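Acetylxylan esterase / glucomannan deacetylase (Cellvibrio japonicus, PDB 2W9X) removes acetyl groups from plant cell wall polysaccharides, acting on acetylated xylan and, with a large preference, on glucomannan. Local coordinates at residues A271-F276 with E303-V308; K275-L280 with F289-S294. All blocks are in the same frame, centred on the assembly; numbering follows the deposited sequence.

Contact 1: A271-F276 with E303-V308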
ATOM      1  N   ALA B 271       7.061  -8.931 -14.978  1.00 37.70           N
ATOM      2  CA  ALA B 271       8.037  -8.050 -15.630  1.00 37.07           C
ATOM      3  C   ALA B 271       7.354  -6.891 -16.361  1.00 37.32           C
ATOM      4  O   ALA B 271       7.772  -5.749 -16.250  1.00 37.01           O
ATOM      5  CB  ALA B 271       8.937  -8.841 -16.596  1.00 36.75           C
ATOM      6  N   ASN B 272       6.308  -7.195 -17.117  1.00 37.42           N
ATOM      7  CA  ASN B 272       5.612  -6.167 -17.868  1.00 37.80           C
ATOM      8  C   ASN B 272       4.786  -5.210 -17.035  1.00 37.54           C
ATOM      9  O   ASN B 272       4.710  -4.019 -17.346  1.00 38.21           O
ATOM     10  CB  ASN B 272       4.766  -6.802 -18.956  1.00 38.09           C
ATOM     11  CG  ASN B 272       5.580  -7.100 -20.167  1.00 40.02           C
ATOM     12  OD1 ASN B 272       5.802  -6.216 -20.987  1.00 43.52           O
ATOM     13  ND2 ASN B 272       6.097  -8.322 -20.259  1.00 39.64           N
ATOM     14  N   TYR B 273       4.175  -5.723 -15.978  1.00 37.00           N
ATOM     15  CA  TYR B 273       3.436  -4.866 -15.054  1.00 36.59           C
ATOM     16  C   TYR B 273       4.414  -3.883 -14.398  1.00 36.99           C
ATOM     17  O   TYR B 273       4.137  -2.688 -14.333  1.00 36.58           O
ATOM     18  CB  TYR B 273       2.729  -5.706 -13.990  1.00 36.25           C
ATOM     19  CG  TYR B 273       1.481  -5.086 -13.389  1.00 35.43           C
ATOM     20  CD1 TYR B 273       0.470  -5.898 -12.867  1.00 35.25           C
ATOM     21  CD2 TYR B 273       1.306  -3.692 -13.329  1.00 36.96           C
ATOM     22  CE1 TYR B 273      -0.677  -5.355 -12.288  1.00 36.75           C
ATOM     23  CE2 TYR B 273       0.153  -3.131 -12.763  1.00 35.95           C
ATOM     24  CZ  TYR B 273      -0.827  -3.970 -12.243  1.00 37.14           C
ATOM     25  OH  TYR B 273      -1.963  -3.437 -11.685  1.00 36.14           O
ATOM     26  N   VAL B 274       5.559  -4.391 -13.930  1.00 36.74           N
ATOM     27  CA  VAL B 274       6.585  -3.525 -13.328  1.00 36.75           C
ATOM     28  C   VAL B 274       7.038  -2.490 -14.353  1.00 37.18           C
ATOM     29  O   VAL B 274       7.122  -1.291 -14.048  1.00 37.27           O
ATOM     30  CB  VAL B 274       7.795  -4.331 -12.753  1.00 36.49           C
ATOM     31  CG1 VAL B 274       8.954  -3.405 -12.340  1.00 35.98           C
ATOM     32  CG2 VAL B 274       7.345  -5.183 -11.553  1.00 34.19           C
ATOM     33  N   LYS B 275       7.297  -2.954 -15.577  1.00 37.60           N
ATOM     34  CA  LYS B 275       7.762  -2.076 -16.665  1.00 37.92           C
ATOM     35  C   LYS B 275       6.755  -0.950 -16.912  1.00 37.54           C
ATOM     36  O   LYS B 275       7.133   0.226 -17.055  1.00 37.00           O
ATOM     37  CB  LYS B 275       7.957  -2.893 -17.947  1.00 37.86           C
ATOM     38  CG  LYS B 275       8.766  -2.216 -19.051  1.00 41.79           C
ATOM     39  CD  LYS B 275       8.382  -2.812 -20.398  1.00 45.77           C
ATOM     40  CE  LYS B 275       9.376  -2.475 -21.482  1.00 50.21           C
ATOM     41  NZ  LYS B 275       8.902  -3.061 -22.768  1.00 53.05           N
ATOM     42  N   PHE B 276       5.477  -1.318 -16.946  1.00 37.24           N
ATOM     43  CA  PHE B 276       4.383  -0.368 -17.217  1.00 37.32           C
ATOM     44  C   PHE B 276       4.280   0.763 -16.191  1.00 37.22           C
ATOM     45  O   PHE B 276       4.206   1.940 -16.547  1.00 37.14           O
ATOM     46  CB  PHE B 276       3.048  -1.123 -17.290  1.00 37.35           C
ATOM     47  CG  PHE B 276       1.866  -0.248 -17.667  1.00 38.89           C
ATOM     48  CD1 PHE B 276       1.920   0.588 -18.796  1.00 39.89           C
ATOM     49  CD2 PHE B 276       0.702  -0.271 -16.907  1.00 40.91           C
ATOM     50  CE1 PHE B 276       0.825   1.387 -19.149  1.00 40.01           C
ATOM     51  CE2 PHE B 276      -0.403   0.525 -17.252  1.00 41.42           C
ATOM     52  CZ  PHE B 276      -0.339   1.347 -18.374  1.00 39.61           C
ATOM     53  N   GLU B 303      -1.518 -12.840  -5.662  1.00 37.52           N
ATOM     54  CA  GLU B 303      -0.121 -13.182  -5.414  1.00 38.17           C
ATOM     55  C   GLU B 303       0.853 -12.557  -6.414  1.00 38.59           C
ATOM     56  O   GLU B 303       1.918 -12.071  -6.010  1.00 37.82           O
ATOM     57  CB  GLU B 303       0.116 -14.699  -5.329  1.00 38.40           C
ATOM     58  CG  GLU B 303       1.640 -14.978  -5.109  1.00 41.56           C
ATOM     59  CD  GLU B 303       1.941 -16.295  -4.428  1.00 46.47           C
ATOM     60  OE1 GLU B 303       1.416 -16.544  -3.313  1.00 48.70           O
ATOM     61  OE2 GLU B 303       2.727 -17.072  -5.001  1.00 48.29           O
ATOM     62  N   GLN B 304       0.502 -12.561  -7.705  1.00 37.83           N
ATOM     63  CA  GLN B 304       1.415 -11.999  -8.706  1.00 38.66           C
ATOM     64  C   GLN B 304       1.529 -10.502  -8.542  1.00 38.62           C
ATOM     65  O   GLN B 304       2.608  -9.944  -8.709  1.00 39.00           O
ATOM     66  CB  GLN B 304       1.008 -12.326 -10.146  1.00 38.30           C
ATOM     67  CG  GLN B 304       0.753 -13.816 -10.436  1.00 38.80           C
ATOM     68  CD  GLN B 304       1.756 -14.746  -9.774  1.00 39.75           C
ATOM     69  OE1 GLN B 304       2.965 -14.598  -9.948  1.00 38.91           O
ATOM     70  NE2 GLN B 304       1.253 -15.704  -9.000  1.00 37.74           N
ATOM     71  N   VAL B 305       0.410  -9.859  -8.223  1.00 39.04           N
ATOM     72  CA  VAL B 305       0.408  -8.433  -7.937  1.00 38.49           C
ATOM     73  C   VAL B 305       1.267  -8.105  -6.694  1.00 38.84           C
ATOM     74  O   VAL B 305       1.948  -7.069  -6.676  1.00 38.46           O
ATOM     75  CB  VAL B 305      -1.039  -7.872  -7.881  1.00 38.84           C
ATOM     76  CG1 VAL B 305      -1.067  -6.409  -7.482  1.00 37.09           C
ATOM     77  CG2 VAL B 305      -1.703  -8.052  -9.263  1.00 37.11           C
ATOM     78  N   GLY B 306       1.254  -8.985  -5.684  1.00 38.33           N
ATOM     79  CA  GLY B 306       2.136  -8.814  -4.514  1.00 39.24           C
ATOM     80  C   GLY B 306       3.612  -8.770  -4.908  1.00 39.47           C
ATOM     81  O   GLY B 306       4.406  -7.980  -4.349  1.00 40.34           O
ATOM     82  N   LYS B 307       3.973  -9.600  -5.890  1.00 39.01           N
ATOM     83  CA  LYS B 307       5.349  -9.668  -6.409  1.00 39.56           C
ATOM     84  C   LYS B 307       5.694  -8.392  -7.185  1.00 38.89           C
ATOM     85  O   LYS B 307       6.825  -7.899  -7.103  1.00 38.48           O
ATOM     86  CB  LYS B 307       5.529 -10.865  -7.340  1.00 38.90           C
ATOM     87  CG  LYS B 307       5.380 -12.268  -6.724  1.00 41.64           C
ATOM     88  CD  LYS B 307       5.554 -13.313  -7.857  1.00 40.59           C
ATOM     89  CE  LYS B 307       5.123 -14.730  -7.474  1.00 43.16           C
ATOM     90  NZ  LYS B 307       5.217 -15.665  -8.666  1.00 43.53           N
ATOM     91  N   VAL B 308       4.719  -7.884  -7.949  1.00 38.34           N
ATOM     92  CA  VAL B 308       4.855  -6.619  -8.686  1.00 37.92           C
ATOM     93  C   VAL B 308       5.115  -5.443  -7.735  1.00 37.17           C
ATOM     94  O   VAL B 308       6.056  -4.669  -7.929  1.00 36.77           O
ATOM     95  CB  VAL B 308       3.618  -6.336  -9.583  1.00 38.61           C
ATOM     96  CG1 VAL B 308       3.693  -4.945 -10.243  1.00 36.51           C
ATOM     97  CG2 VAL B 308       3.511  -7.393 -10.674  1.00 38.46           C
TER
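Tyr273 and Val274 on one helix meet Val305 and Val308 on another, the two segments running in roughly the same direction with their axes inclined at 47° and 9.7 Å apart at closest approach. Val308 fits between Tyr273 and Val274, with both methyl groups against the base of the tyrosine. Its CG1 lies over one face of the tyrosine ring, 4.3 Å from the centroid and 27° off the ring normal, a CH-pi contact shifted toward the CG end of the ring. The other branch, Val308 CG2, rests 3.8 Å from Tyr273 CB. With the tyrosine CG anti to the backbone N (chi1 -153°), the ring extends past Val308 at about a right angle to that side chain, and its far half comes to Val305, where Tyr273 CE1 lies 4.2 Å from Val305 CG2. The same Val308 CG1 also meets Val274, whose CG2 is 3.9 Å away; the two valines pass alongside one another, pointing opposite ways.

No hydrogen bond joins the two segments, and the four touching residues are buried. Within helix 300-314, Lys307 NZ donates to a lone pair of Gln304 OE1 in the carbonyl plane at 2.8 Å. Glu303 and Lys307 pack against Lys307 and Glu303 of the second subunit. Tyr273, Val305 and Val308 all also touch Leu291 of strand 288-294. Two neighbouring helices packed side by side on one face of a parallel sheet are characteristic of the alpha/beta/alpha SGNH-hydrolase fold, to which the GDSL-like esterase domain belongs.

Contact 2: K275-L280 with F289-S294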
ATOM      1  N   LYS B 275       7.297  -2.954 -15.577  1.00 37.60           N
ATOM      2  CA  LYS B 275       7.762  -2.076 -16.665  1.00 37.92           C
ATOM      3  C   LYS B 275       6.755  -0.950 -16.912  1.00 37.54           C
ATOM      4  O   LYS B 275       7.133   0.226 -17.055  1.00 37.00           O
ATOM      5  CB  LYS B 275       7.957  -2.893 -17.947  1.00 37.86           C
ATOM      6  CG  LYS B 275       8.766  -2.216 -19.051  1.00 41.79           C
ATOM      7  CD  LYS B 275       8.382  -2.812 -20.398  1.00 45.77           C
ATOM      8  CE  LYS B 275       9.376  -2.475 -21.482  1.00 50.21           C
ATOM      9  NZ  LYS B 275       8.902  -3.061 -22.768  1.00 53.05           N
ATOM     10  N   PHE B 276       5.477  -1.318 -16.946  1.00 37.24           N
ATOM     11  CA  PHE B 276       4.383  -0.368 -17.217  1.00 37.32           C
ATOM     12  C   PHE B 276       4.280   0.763 -16.191  1.00 37.22           C
ATOM     13  O   PHE B 276       4.206   1.940 -16.547  1.00 37.14           O
ATOM     14  CB  PHE B 276       3.048  -1.123 -17.290  1.00 37.35           C
ATOM     15  CG  PHE B 276       1.866  -0.248 -17.667  1.00 38.89           C
ATOM     16  CD1 PHE B 276       1.920   0.588 -18.796  1.00 39.89           C
ATOM     17  CD2 PHE B 276       0.702  -0.271 -16.907  1.00 40.91           C
ATOM     18  CE1 PHE B 276       0.825   1.387 -19.149  1.00 40.01           C
ATOM     19  CE2 PHE B 276      -0.403   0.525 -17.252  1.00 41.42           C
ATOM     20  CZ  PHE B 276      -0.339   1.347 -18.374  1.00 39.61           C
ATOM     21  N   VAL B 277       4.263   0.389 -14.917  1.00 37.34           N
ATOM     22  CA  VAL B 277       4.156   1.352 -13.832  1.00 37.41           C
ATOM     23  C   VAL B 277       5.365   2.295 -13.846  1.00 37.69           C
ATOM     24  O   VAL B 277       5.202   3.511 -13.687  1.00 38.30           O
ATOM     25  CB  VAL B 277       3.998   0.648 -12.462  1.00 37.08           C
ATOM     26  CG1 VAL B 277       4.150   1.648 -11.304  1.00 35.16           C
ATOM     27  CG2 VAL B 277       2.634  -0.114 -12.381  1.00 37.22           C
ATOM     28  N   LYS B 278       6.566   1.739 -14.041  1.00 37.79           N
ATOM     29  CA  LYS B 278       7.778   2.568 -14.216  1.00 38.61           C
ATOM     30  C   LYS B 278       7.657   3.576 -15.355  1.00 38.70           C
ATOM     31  O   LYS B 278       8.039   4.727 -15.189  1.00 38.27           O
ATOM     32  CB  LYS B 278       9.037   1.718 -14.420  1.00 38.87           C
ATOM     33  CG  LYS B 278       9.452   0.887 -13.208  1.00 40.32           C
ATOM     34  CD  LYS B 278      10.713   0.135 -13.599  1.00 44.27           C
ATOM     35  CE  LYS B 278      11.121  -0.850 -12.542  1.00 48.46           C
ATOM     36  NZ  LYS B 278      12.362  -1.570 -12.969  1.00 50.58           N
ATOM     37  N   GLN B 279       7.111   3.156 -16.494  1.00 39.53           N
ATOM     38  CA  GLN B 279       6.936   4.068 -17.625  1.00 40.85           C
ATOM     39  C   GLN B 279       5.966   5.186 -17.256  1.00 40.53           C
ATOM     40  O   GLN B 279       6.235   6.353 -17.525  1.00 41.39           O
ATOM     41  CB  GLN B 279       6.422   3.338 -18.868  1.00 40.88           C
ATOM     42  CG  GLN B 279       7.295   2.183 -19.363  1.00 43.85           C
ATOM     43  CD  GLN B 279       6.673   1.416 -20.549  1.00 43.75           C
ATOM     44  OE1 GLN B 279       5.475   1.089 -20.543  1.00 48.70           O
ATOM     45  NE2 GLN B 279       7.494   1.115 -21.556  1.00 45.54           N
ATOM     46  N   LEU B 280       4.833   4.827 -16.653  1.00 40.08           N
ATOM     47  CA  LEU B 280       3.848   5.816 -16.195  1.00 39.61           C
ATOM     48  C   LEU B 280       4.467   6.813 -15.219  1.00 39.78           C
ATOM     49  O   LEU B 280       4.198   8.007 -15.297  1.00 39.53           O
ATOM     50  CB  LEU B 280       2.658   5.124 -15.515  1.00 38.79           C
ATOM     51  CG  LEU B 280       1.687   4.327 -16.380  1.00 38.27           C
ATOM     52  CD1 LEU B 280       0.643   3.604 -15.511  1.00 37.49           C
ATOM     53  CD2 LEU B 280       0.997   5.242 -17.369  1.00 37.54           C
ATOM     54  N   PHE B 289       0.238   5.100  -7.156  1.00 37.87           N
ATOM     55  CA  PHE B 289      -0.362   3.964  -7.848  1.00 37.27           C
ATOM     56  C   PHE B 289      -1.079   3.025  -6.877  1.00 37.16           C
ATOM     57  O   PHE B 289      -0.595   2.758  -5.776  1.00 36.50           O
ATOM     58  CB  PHE B 289       0.709   3.178  -8.628  1.00 36.65           C
ATOM     59  CG  PHE B 289       1.369   3.970  -9.738  1.00 37.27           C
ATOM     60  CD1 PHE B 289       0.817   4.007 -11.006  1.00 36.51           C
ATOM     61  CD2 PHE B 289       2.552   4.683  -9.503  1.00 37.05           C
ATOM     62  CE1 PHE B 289       1.438   4.745 -12.031  1.00 34.87           C
ATOM     63  CE2 PHE B 289       3.177   5.402 -10.515  1.00 37.43           C
ATOM     64  CZ  PHE B 289       2.615   5.440 -11.777  1.00 36.41           C
ATOM     65  N   ILE B 290      -2.240   2.539  -7.300  1.00 37.47           N
ATOM     66  CA  ILE B 290      -2.980   1.529  -6.540  1.00 37.21           C
ATOM     67  C   ILE B 290      -3.261   0.350  -7.457  1.00 36.64           C
ATOM     68  O   ILE B 290      -3.951   0.488  -8.456  1.00 36.66           O
ATOM     69  CB  ILE B 290      -4.285   2.083  -5.942  1.00 37.27           C
ATOM     70  CG1 ILE B 290      -3.983   3.230  -4.960  1.00 38.02           C
ATOM     71  CG2 ILE B 290      -5.078   0.962  -5.224  1.00 36.93           C
ATOM     72  CD1 ILE B 290      -5.216   3.934  -4.423  1.00 38.47           C
ATOM     73  N   LEU B 291      -2.731  -0.813  -7.098  1.00 35.33           N
ATOM     74  CA  LEU B 291      -2.918  -2.006  -7.911  1.00 35.35           C
ATOM     75  C   LEU B 291      -4.015  -2.837  -7.274  1.00 35.95           C
ATOM     76  O   LEU B 291      -3.860  -3.321  -6.153  1.00 35.94           O
ATOM     77  CB  LEU B 291      -1.598  -2.784  -8.040  1.00 34.48           C
ATOM     78  CG  LEU B 291      -0.373  -1.942  -8.437  1.00 33.56           C
ATOM     79  CD1 LEU B 291       0.774  -2.863  -8.900  1.00 31.96           C
ATOM     80  CD2 LEU B 291      -0.680  -0.883  -9.539  1.00 32.95           C
ATOM     81  N   MET B 292      -5.133  -2.944  -7.978  1.00 36.44           N
ATOM     82  CA  MET B 292      -6.391  -3.422  -7.403  1.00 38.76           C
ATOM     83  C   MET B 292      -6.850  -4.718  -8.075  1.00 38.67           C
ATOM     84  O   MET B 292      -6.987  -4.758  -9.292  1.00 39.10           O
ATOM     85  CB  MET B 292      -7.435  -2.310  -7.578  1.00 38.97           C
ATOM     86  CG  MET B 292      -8.828  -2.632  -7.083  1.00 41.26           C
ATOM     87  SD  MET B 292      -9.756  -1.094  -7.094  1.00 42.23           S
ATOM     88  CE  MET B 292     -11.347  -1.722  -6.579  1.00 41.15           C
ATOM     89  N   ASN B 293      -7.049  -5.786  -7.293  1.00 38.11           N
ATOM     90  CA  ASN B 293      -7.462  -7.080  -7.839  1.00 38.55           C
ATOM     91  C   ASN B 293      -8.401  -7.850  -6.907  1.00 38.05           C
ATOM     92  O   ASN B 293      -8.583  -7.495  -5.745  1.00 38.62           O
ATOM     93  CB  ASN B 293      -6.270  -7.986  -8.247  1.00 38.02           C
ATOM     94  CG  ASN B 293      -5.388  -7.364  -9.323  1.00 42.35           C
ATOM     95  OD1 ASN B 293      -5.520  -7.669 -10.532  1.00 44.97           O
ATOM     96  ND2 ASN B 293      -4.464  -6.508  -8.893  1.00 41.45           N
ATOM     97  N   SER B 294      -9.000  -8.904  -7.452  1.00 37.92           N
ATOM     98  CA  SER B 294      -9.956  -9.749  -6.727  1.00 37.85           C
ATOM     99  C   SER B 294      -9.216 -10.771  -5.878  1.00 38.47           C
ATOM    100  O   SER B 294      -7.980 -10.976  -6.038  1.00 37.97           O
ATOM    101  CB  SER B 294     -10.818 -10.519  -7.725  1.00 37.09           C
ATOM    102  OG  SER B 294     -10.013 -11.537  -8.317  1.00 37.70           O
TER
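Helix 262-283 is the helix of a beta-alpha-beta crossover between the neighbouring parallel strands 239-243 and 288-294, the recurring unit of the three-layered SGNH-hydrolase fold; this contact packs it on the second strand. The segment axes make an angle of 154° and approach to 11.2 Å, a separation filled mainly by apolar side chains. Phe289 reaches from the strand to the helix and is met in two ways. Val277 CG1 sits almost exactly above the centre of its ring, 3.8 Å from the centroid and only 7° off the normal, a CH-pi contact in which the methyl is nearly equidistant from several ring carbons. With chi1 at 169°, Val277 divides its methyls between two partners: CG1 over the Phe289 ring, and CG2 toward Leu291, 4.4 Å from Leu291 CD2.

Strand 239-243 extends the same surface, with Ile242 touching both Val277 and Leu280; on the side of helix 300-314, Leu312 touches Val277. Leu280, one helical turn after Val277, approaches the phenylalanine at its edge instead of over its face: Leu280 CB lies near the ring plane, 3.7 Å from Phe289 CE1, and Leu280 CD1 is equally close to that same carbon.

Overall arrangement
Both contacts use helix 262-283, one joining it to its neighbour helix 300-314 and the other to strand 288-294 beneath, and they share Lys275 and Phe276 in sequence. Their centres are 8 Å apart, and the two merge at Leu291, whose CD2 lies 3.6 Å from Tyr273 OH and whose CD1 lies 3.8 Å from Val308 CG1. Each is buried and apolar, with a valine methyl over an aromatic ring, but the ring belongs to the helix in contact 1 and to the sheet in contact 2. Contact 1 also lies nearer the second subunit, through Glu303 and Lys307 of 303-308, whereas no other chain touches the segments of contact 2.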